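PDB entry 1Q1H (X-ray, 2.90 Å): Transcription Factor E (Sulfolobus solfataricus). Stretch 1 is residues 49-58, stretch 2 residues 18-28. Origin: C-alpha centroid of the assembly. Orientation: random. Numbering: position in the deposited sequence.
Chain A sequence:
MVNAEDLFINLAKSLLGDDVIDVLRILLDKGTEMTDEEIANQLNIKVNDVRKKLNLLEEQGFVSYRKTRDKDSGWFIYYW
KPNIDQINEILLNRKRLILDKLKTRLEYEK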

ATOM      1  N   ASP A  49      -4.357 -11.250   4.482  1.00 60.76           N
ATOM      2  CA  ASP A  49      -4.628 -10.982   3.072  1.00 61.04           C
ATOM      3  C   ASP A  49      -4.259  -9.530   2.754  1.00 55.73           C
ATOM      4  O   ASP A  49      -4.098  -9.151   1.593  1.00 49.02           O
ATOM      5  CB  ASP A  49      -6.108 -11.237   2.764  1.00 66.29           C
ATOM      6  CG  ASP A  49      -6.482 -10.863   1.338  1.00 72.58           C
ATOM      7  OD1 ASP A  49      -5.915 -11.455   0.389  1.00 75.50           O
ATOM      8  OD2 ASP A  49      -7.344  -9.972   1.166  1.00 78.54           O
ATOM      9  N   VAL A  50      -4.132  -8.727   3.805  1.00 53.51           N
ATOM     10  CA  VAL A  50      -3.757  -7.333   3.676  1.00 51.43           C
ATOM     11  C   VAL A  50      -2.277  -7.297   3.374  1.00 53.71           C
ATOM     12  O   VAL A  50      -1.832  -6.570   2.491  1.00 58.07           O
ATOM     13  CB  VAL A  50      -3.994  -6.578   4.981  1.00 52.18           C
ATOM     14  CG1 VAL A  50      -3.584  -5.139   4.831  1.00 51.67           C
ATOM     15  CG2 VAL A  50      -5.446  -6.681   5.378  1.00 56.48           C
ATOM     16  N   ARG A  51      -1.509  -8.090   4.113  1.00 56.68           N
ATOM     17  CA  ARG A  51      -0.066  -8.146   3.914  1.00 56.92           C
ATOM     18  C   ARG A  51       0.216  -8.849   2.596  1.00 53.91           C
ATOM     19  O   ARG A  51       1.247  -8.635   1.976  1.00 51.90           O
ATOM     20  CB  ARG A  51       0.621  -8.915   5.052  1.00 62.62           C
ATOM     21  CG  ARG A  51       0.310  -8.445   6.474  1.00 68.44           C
ATOM     22  CD  ARG A  51       1.474  -8.808   7.406  1.00 71.97           C
ATOM     23  NE  ARG A  51       1.121  -9.710   8.501  1.00 71.45           N
ATOM     24  CZ  ARG A  51       0.617 -10.927   8.329  1.00 73.55           C
ATOM     25  NH1 ARG A  51       0.398 -11.388   7.101  1.00 73.90           N
ATOM     26  NH2 ARG A  51       0.342 -11.688   9.381  1.00 72.33           N
ATOM     27  N   LYS A  52      -0.704  -9.702   2.177  1.00 54.88           N
ATOM     28  CA  LYS A  52      -0.533 -10.419   0.929  1.00 61.51           C
ATOM     29  C   LYS A  52      -0.596  -9.427  -0.227  1.00 63.97           C
ATOM     30  O   LYS A  52       0.195  -9.508  -1.169  1.00 68.25           O
ATOM     31  CB  LYS A  52      -1.606 -11.514   0.791  1.00 64.54           C
ATOM     32  CG  LYS A  52      -1.297 -12.738   1.654  1.00 68.08           C
ATOM     33  CD  LYS A  52      -2.389 -13.795   1.689  1.00 68.29           C
ATOM     34  CE  LYS A  52      -2.040 -14.859   2.744  1.00 71.44           C
ATOM     35  NZ  LYS A  52      -3.145 -15.816   3.068  1.00 69.24           N
ATOM     36  N   LYS A  53      -1.527  -8.480  -0.148  1.00 61.35           N
ATOM     37  CA  LYS A  53      -1.654  -7.472  -1.184  1.00 52.60           C
ATOM     38  C   LYS A  53      -0.398  -6.623  -1.177  1.00 51.31           C
ATOM     39  O   LYS A  53       0.303  -6.529  -2.185  1.00 51.58           O
ATOM     40  CB  LYS A  53      -2.895  -6.610  -0.943  1.00 52.43           C
ATOM     41  CG  LYS A  53      -4.187  -7.315  -1.366  1.00 54.23           C
ATOM     42  CD  LYS A  53      -5.389  -6.859  -0.565  1.00 57.04           C
ATOM     43  CE  LYS A  53      -6.553  -7.806  -0.785  1.00 59.25           C
ATOM     44  NZ  LYS A  53      -7.766  -7.425  -0.001  1.00 64.37           N
ATOM     45  N   LEU A  54      -0.090  -6.028  -0.034  1.00 46.73           N
ATOM     46  CA  LEU A  54       1.102  -5.199   0.068  1.00 45.25           C
ATOM     47  C   LEU A  54       2.361  -5.779  -0.600  1.00 45.60           C
ATOM     48  O   LEU A  54       2.996  -5.086  -1.387  1.00 45.47           O
ATOM     49  CB  LEU A  54       1.387  -4.876   1.533  1.00 43.66           C
ATOM     50  CG  LEU A  54       0.403  -3.897   2.171  1.00 43.86           C
ATOM     51  CD1 LEU A  54       0.644  -3.794   3.673  1.00 43.54           C
ATOM     52  CD2 LEU A  54       0.563  -2.543   1.515  1.00 46.65           C
ATOM     53  N   ASN A  55       2.726  -7.029  -0.326  1.00 41.56           N
ATOM     54  CA  ASN A  55       3.943  -7.571  -0.939  1.00 43.21           C
ATOM     55  C   ASN A  55       3.857  -7.742  -2.447  1.00 39.97           C
ATOM     56  O   ASN A  55       4.882  -7.735  -3.117  1.00 39.89           O
ATOM     57  CB  ASN A  55       4.344  -8.916  -0.326  1.00 48.07           C
ATOM     58  CG  ASN A  55       4.446  -8.875   1.189  1.00 50.58           C
ATOM     59  OD1 ASN A  55       4.513  -7.807   1.797  1.00 50.75           O
ATOM     60  ND2 ASN A  55       4.462 -10.050   1.805  1.00 49.68           N
ATOM     61  N   LEU A  56       2.640  -7.917  -2.968  1.00 40.82           N
ATOM     62  CA  LEU A  56       2.399  -8.086  -4.411  1.00 38.41           C
ATOM     63  C   LEU A  56       2.645  -6.780  -5.161  1.00 37.86           C
ATOM     64  O   LEU A  56       3.239  -6.774  -6.233  1.00 34.26           O
ATOM     65  CB  LEU A  56       0.959  -8.545  -4.661  1.00 33.46           C
ATOM     66  CG  LEU A  56       0.658 -10.034  -4.863  1.00 33.53           C
ATOM     67  CD1 LEU A  56      -0.801 -10.255  -4.635  1.00 33.26           C
ATOM     68  CD2 LEU A  56       1.035 -10.500  -6.264  1.00 27.91           C
ATOM     69  N   LEU A  57       2.159  -5.679  -4.588  1.00 46.12           N
ATOM     70  CA  LEU A  57       2.327  -4.340  -5.149  1.00 50.53           C
ATOM     71  C   LEU A  57       3.798  -4.003  -4.976  1.00 55.38           C
ATOM     72  O   LEU A  57       4.478  -3.599  -5.922  1.00 59.19           O
ATOM     73  CB  LEU A  57       1.497  -3.325  -4.357  1.00 50.90           C
ATOM     74  CG  LEU A  57      -0.030  -3.250  -4.446  1.00 52.00           C
ATOM     75  CD1 LEU A  57      -0.592  -2.877  -3.080  1.00 52.97           C
ATOM     76  CD2 LEU A  57      -0.442  -2.210  -5.479  1.00 53.47           C
ATOM     77  N   GLU A  58       4.268  -4.174  -3.741  1.00 60.35           N
ATOM     78  CA  GLU A  58       5.652  -3.906  -3.368  1.00 59.19           C
ATOM     79  C   GLU A  58       6.565  -4.484  -4.424  1.00 54.72           C
ATOM     80  O   GLU A  58       7.474  -3.823  -4.900  1.00 55.05           O
ATOM     81  CB  GLU A  58       5.947  -4.526  -1.996  1.00 64.82           C
ATOM     82  CG  GLU A  58       7.387  -4.399  -1.509  1.00 70.27           C
ATOM     83  CD  GLU A  58       8.345  -5.320  -2.252  1.00 73.35           C
ATOM     84  OE1 GLU A  58       8.075  -6.538  -2.326  1.00 76.15           O
ATOM     85  OE2 GLU A  58       9.375  -4.828  -2.756  1.00 75.67           O
TER
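Stretch 2 (18-28) DDVIDVLRILL

Stretch 2 packs across stretch 1 as one helix laid nearly at right angles over another, in a compact and almost wholly apolar contact that no hydrogen bond spans. Residues 49-58 are helical throughout, part of a longer helix that extends beyond them in both directions. In stretch 2, residues 21-28 are helical and the helix runs on past Leu28, while Asp18 lies in the loop that leads into it. The two axes approach to 9.4 Å, with a signed crossing angle of -87°, so the helices run neither parallel nor antiparallel. Such a crossing confines the contact to a small patch, and the surface buried between the stretches, both sides summed, is 446 Å².

The backbones come nearest at Lys53 and Val20, whose CA atoms are 5.2 Å apart. From this point the helix of stretch 2 carries Val23, Leu24 and Leu27 past the other helix, which offers Val50, Lys53, Leu54 and Leu57 at intervals of three and four residues. This spacing is that of a single helical face, and Arg51 and Asn55, which lie off it, make no contact with stretch 2.

Leu57 and Val20 form the tightest apolar pair, with Leu57 CD2 only 3.1 Å from Val20 CG1, a very short separation for two methyl groups. The CA-to-CB bond of Leu57 points toward stretch 2, and Leu57 also meets residues further along: its CD1 lies 3.9 Å from Val23 CG1, and its CD2 lies 4.0 Å from Leu24 CD1. Leu56 adds a looser contact at the margin, its CB 4.3 Å from Val20 CG2.

Val23 is directed toward stretch 1 and touches several of its residues. Its CG1 meets Leu54 CD2 at 3.6 Å, and its CG2 lies 3.6 Å from Lys53 CD. The CA-to-CB bond of Leu54 points away from stretch 2, yet the end of its side chain comes nearer, so that Leu54 CD2 also reaches Leu27 CD1 at 4.3 Å. Leu27 is the last residue of stretch 2 to touch stretch 1; Leu28 and the preceding Arg25 and Ile26 make no contact with it.

Lys53 contributes mainly through the aliphatic part of its side chain. With CA-to-CB directed toward stretch 2, its CG lies 3.8 Å from Val20 CG2, its CD approaches the backbone Asp19 O to 3.0 Å, and its CE is 3.6 Å from Asp19 CB. The ammonium group is engaged within its own helix instead: Lys53 NZ donates a hydrogen bond to Asp49 OD2 at 2.8 Å, part of a salt bridge one turn back. Lys53 NZ is also 3.4 Å from Asp19 O, but the angle is too poor for a hydrogen bond. The charged end is thus paired inside stretch 1, while the methylene chain lies against Asp19, Val20 and Val23.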

ATOM      1  N   ASP A  18      -7.519  -6.427  -8.130  1.00 61.45           N
ATOM      2  CA  ASP A  18      -8.358  -5.291  -7.817  1.00 62.50           C
ATOM      3  C   ASP A  18      -8.378  -5.398  -6.305  1.00 63.84           C
ATOM      4  O   ASP A  18      -8.567  -4.411  -5.590  1.00 61.66           O
ATOM      5  CB  ASP A  18      -9.758  -5.489  -8.376  1.00 67.92           C
ATOM      6  CG  ASP A  18      -9.775  -5.522  -9.887  1.00 72.66           C
ATOM      7  OD1 ASP A  18      -8.849  -6.134 -10.462  1.00 74.36           O
ATOM      8  OD2 ASP A  18     -10.716  -4.950 -10.496  1.00 73.78           O
ATOM      9  N   ASP A  19      -8.166  -6.626  -5.833  1.00 65.56           N
ATOM     10  CA  ASP A  19      -8.112  -6.917  -4.408  1.00 66.88           C
ATOM     11  C   ASP A  19      -6.989  -6.030  -3.902  1.00 67.88           C
ATOM     12  O   ASP A  19      -7.019  -5.540  -2.767  1.00 69.41           O
ATOM     13  CB  ASP A  19      -7.730  -8.380  -4.162  1.00 71.50           C
ATOM     14  CG  ASP A  19      -8.859  -9.358  -4.462  1.00 75.30           C
ATOM     15  OD1 ASP A  19      -9.544  -9.209  -5.505  1.00 75.31           O
ATOM     16  OD2 ASP A  19      -9.040 -10.298  -3.651  1.00 78.15           O
ATOM     17  N   VAL A  20      -6.004  -5.830  -4.774  1.00 64.08           N
ATOM     18  CA  VAL A  20      -4.834  -5.016  -4.480  1.00 64.81           C
ATOM     19  C   VAL A  20      -5.127  -3.513  -4.526  1.00 63.70           C
ATOM     20  O   VAL A  20      -4.827  -2.785  -3.573  1.00 62.57           O
ATOM     21  CB  VAL A  20      -3.679  -5.372  -5.460  1.00 64.02           C
ATOM     22  CG1 VAL A  20      -2.883  -4.136  -5.827  1.00 65.36           C
ATOM     23  CG2 VAL A  20      -2.760  -6.416  -4.822  1.00 60.36           C
ATOM     24  N   ILE A  21      -5.717  -3.058  -5.630  1.00 64.15           N
ATOM     25  CA  ILE A  21      -6.043  -1.646  -5.809  1.00 63.13           C
ATOM     26  C   ILE A  21      -6.730  -1.046  -4.591  1.00 65.25           C
ATOM     27  O   ILE A  21      -6.567   0.137  -4.305  1.00 66.92           O
ATOM     28  CB  ILE A  21      -6.933  -1.432  -7.055  1.00 62.45           C
ATOM     29  CG1 ILE A  21      -6.060  -1.298  -8.304  1.00 61.28           C
ATOM     30  CG2 ILE A  21      -7.783  -0.180  -6.895  1.00 62.09           C
ATOM     31  CD1 ILE A  21      -5.227  -2.513  -8.627  1.00 63.14           C
ATOM     32  N   ASP A  22      -7.496  -1.858  -3.873  1.00 67.51           N
ATOM     33  CA  ASP A  22      -8.189  -1.384  -2.674  1.00 70.41           C
ATOM     34  C   ASP A  22      -7.201  -0.960  -1.598  1.00 69.07           C
ATOM     35  O   ASP A  22      -7.431   0.023  -0.893  1.00 71.05           O
ATOM     36  CB  ASP A  22      -9.096  -2.478  -2.125  1.00 72.38           C
ATOM     37  CG  ASP A  22     -10.100  -2.953  -3.147  1.00 76.24           C
ATOM     38  OD1 ASP A  22     -11.044  -2.190  -3.459  1.00 77.02           O
ATOM     39  OD2 ASP A  22      -9.932  -4.085  -3.646  1.00 77.51           O
ATOM     40  N   VAL A  23      -6.103  -1.706  -1.480  1.00 63.75           N
ATOM     41  CA  VAL A  23      -5.076  -1.402  -0.492  1.00 59.68           C
ATOM     42  C   VAL A  23      -4.355  -0.108  -0.831  1.00 57.31           C
ATOM     43  O   VAL A  23      -4.274   0.803   0.001  1.00 55.58           O
ATOM     44  CB  VAL A  23      -4.039  -2.549  -0.387  1.00 64.41           C
ATOM     45  CG1 VAL A  23      -2.685  -2.002   0.079  1.00 64.35           C
ATOM     46  CG2 VAL A  23      -4.542  -3.611   0.603  1.00 64.36           C
ATOM     47  N   LEU A  24      -3.841  -0.031  -2.057  1.00 54.08           N
ATOM     48  CA  LEU A  24      -3.117   1.152  -2.520  1.00 55.01           C
ATOM     49  C   LEU A  24      -3.916   2.406  -2.200  1.00 58.78           C
ATOM     50  O   LEU A  24      -3.349   3.459  -1.919  1.00 59.91           O
ATOM     51  CB  LEU A  24      -2.873   1.069  -4.025  1.00 43.75           C
ATOM     52  CG  LEU A  24      -1.694   1.870  -4.572  1.00 43.17           C
ATOM     53  CD1 LEU A  24      -0.429   1.406  -3.889  1.00 43.13           C
ATOM     54  CD2 LEU A  24      -1.576   1.690  -6.090  1.00 37.58           C
ATOM     55  N   ARG A  25      -5.238   2.268  -2.237  1.00 63.21           N
ATOM     56  CA  ARG A  25      -6.161   3.356  -1.959  1.00 64.65           C
ATOM     57  C   ARG A  25      -5.985   3.987  -0.579  1.00 65.69           C
ATOM     58  O   ARG A  25      -5.498   5.114  -0.480  1.00 67.47           O
ATOM     59  CB  ARG A  25      -7.601   2.866  -2.124  1.00 67.41           C
ATOM     60  CG  ARG A  25      -8.070   2.792  -3.572  1.00 67.54           C
ATOM     61  CD  ARG A  25      -7.929   4.149  -4.239  1.00 67.84           C
ATOM     62  NE  ARG A  25      -8.576   5.208  -3.470  1.00 67.33           N
ATOM     63  CZ  ARG A  25      -8.184   6.480  -3.465  1.00 67.37           C
ATOM     64  NH1 ARG A  25      -7.138   6.867  -4.187  1.00 65.64           N
ATOM     65  NH2 ARG A  25      -8.843   7.368  -2.734  1.00 68.09           N
ATOM     66  N   ILE A  26      -6.396   3.273   0.470  1.00 65.19           N
ATOM     67  CA  ILE A  26      -6.273   3.768   1.847  1.00 65.08           C
ATOM     68  C   ILE A  26      -4.946   4.505   2.019  1.00 66.50           C
ATOM     69  O   ILE A  26      -4.876   5.548   2.669  1.00 67.08           O
ATOM     70  CB  ILE A  26      -6.289   2.615   2.892  1.00 62.82           C
ATOM     71  CG1 ILE A  26      -7.668   1.952   2.965  1.00 61.64           C
ATOM     72  CG2 ILE A  26      -5.917   3.166   4.259  1.00 60.99           C
ATOM     73  CD1 ILE A  26      -8.128   1.315   1.669  1.00 63.83           C
ATOM     74  N   LEU A  27      -3.893   3.936   1.442  1.00 63.92           N
ATOM     75  CA  LEU A  27      -2.570   4.527   1.511  1.00 62.50           C
ATOM     76  C   LEU A  27      -2.619   5.906   0.872  1.00 61.08           C
ATOM     77  O   LEU A  27      -2.382   6.912   1.538  1.00 62.95           O
ATOM     78  CB  LEU A  27      -1.551   3.639   0.778  1.00 62.83           C
ATOM     79  CG  LEU A  27      -1.092   2.318   1.415  1.00 59.98           C
ATOM     80  CD1 LEU A  27      -0.211   1.561   0.448  1.00 60.82           C
ATOM     81  CD2 LEU A  27      -0.328   2.596   2.694  1.00 58.96           C
ATOM     82  N   LEU A  28      -2.941   5.947  -0.422  1.00 64.45           N
ATOM     83  CA  LEU A  28      -3.019   7.210  -1.165  1.00 61.59           C
ATOM     84  C   LEU A  28      -3.875   8.228  -0.417  1.00 61.92           C
ATOM     85  O   LEU A  28      -3.694   9.429  -0.579  1.00 58.89           O
ATOM     86  CB  LEU A  28      -3.576   6.970  -2.583  1.00 54.05           C
ATOM     87  CG  LEU A  28      -2.650   6.204  -3.550  1.00 55.79           C
ATOM     88  CD1 LEU A  28      -3.354   5.832  -4.842  1.00 53.96           C
ATOM     89  CD2 LEU A  28      -1.450   7.066  -3.861  1.00 58.37           C
TER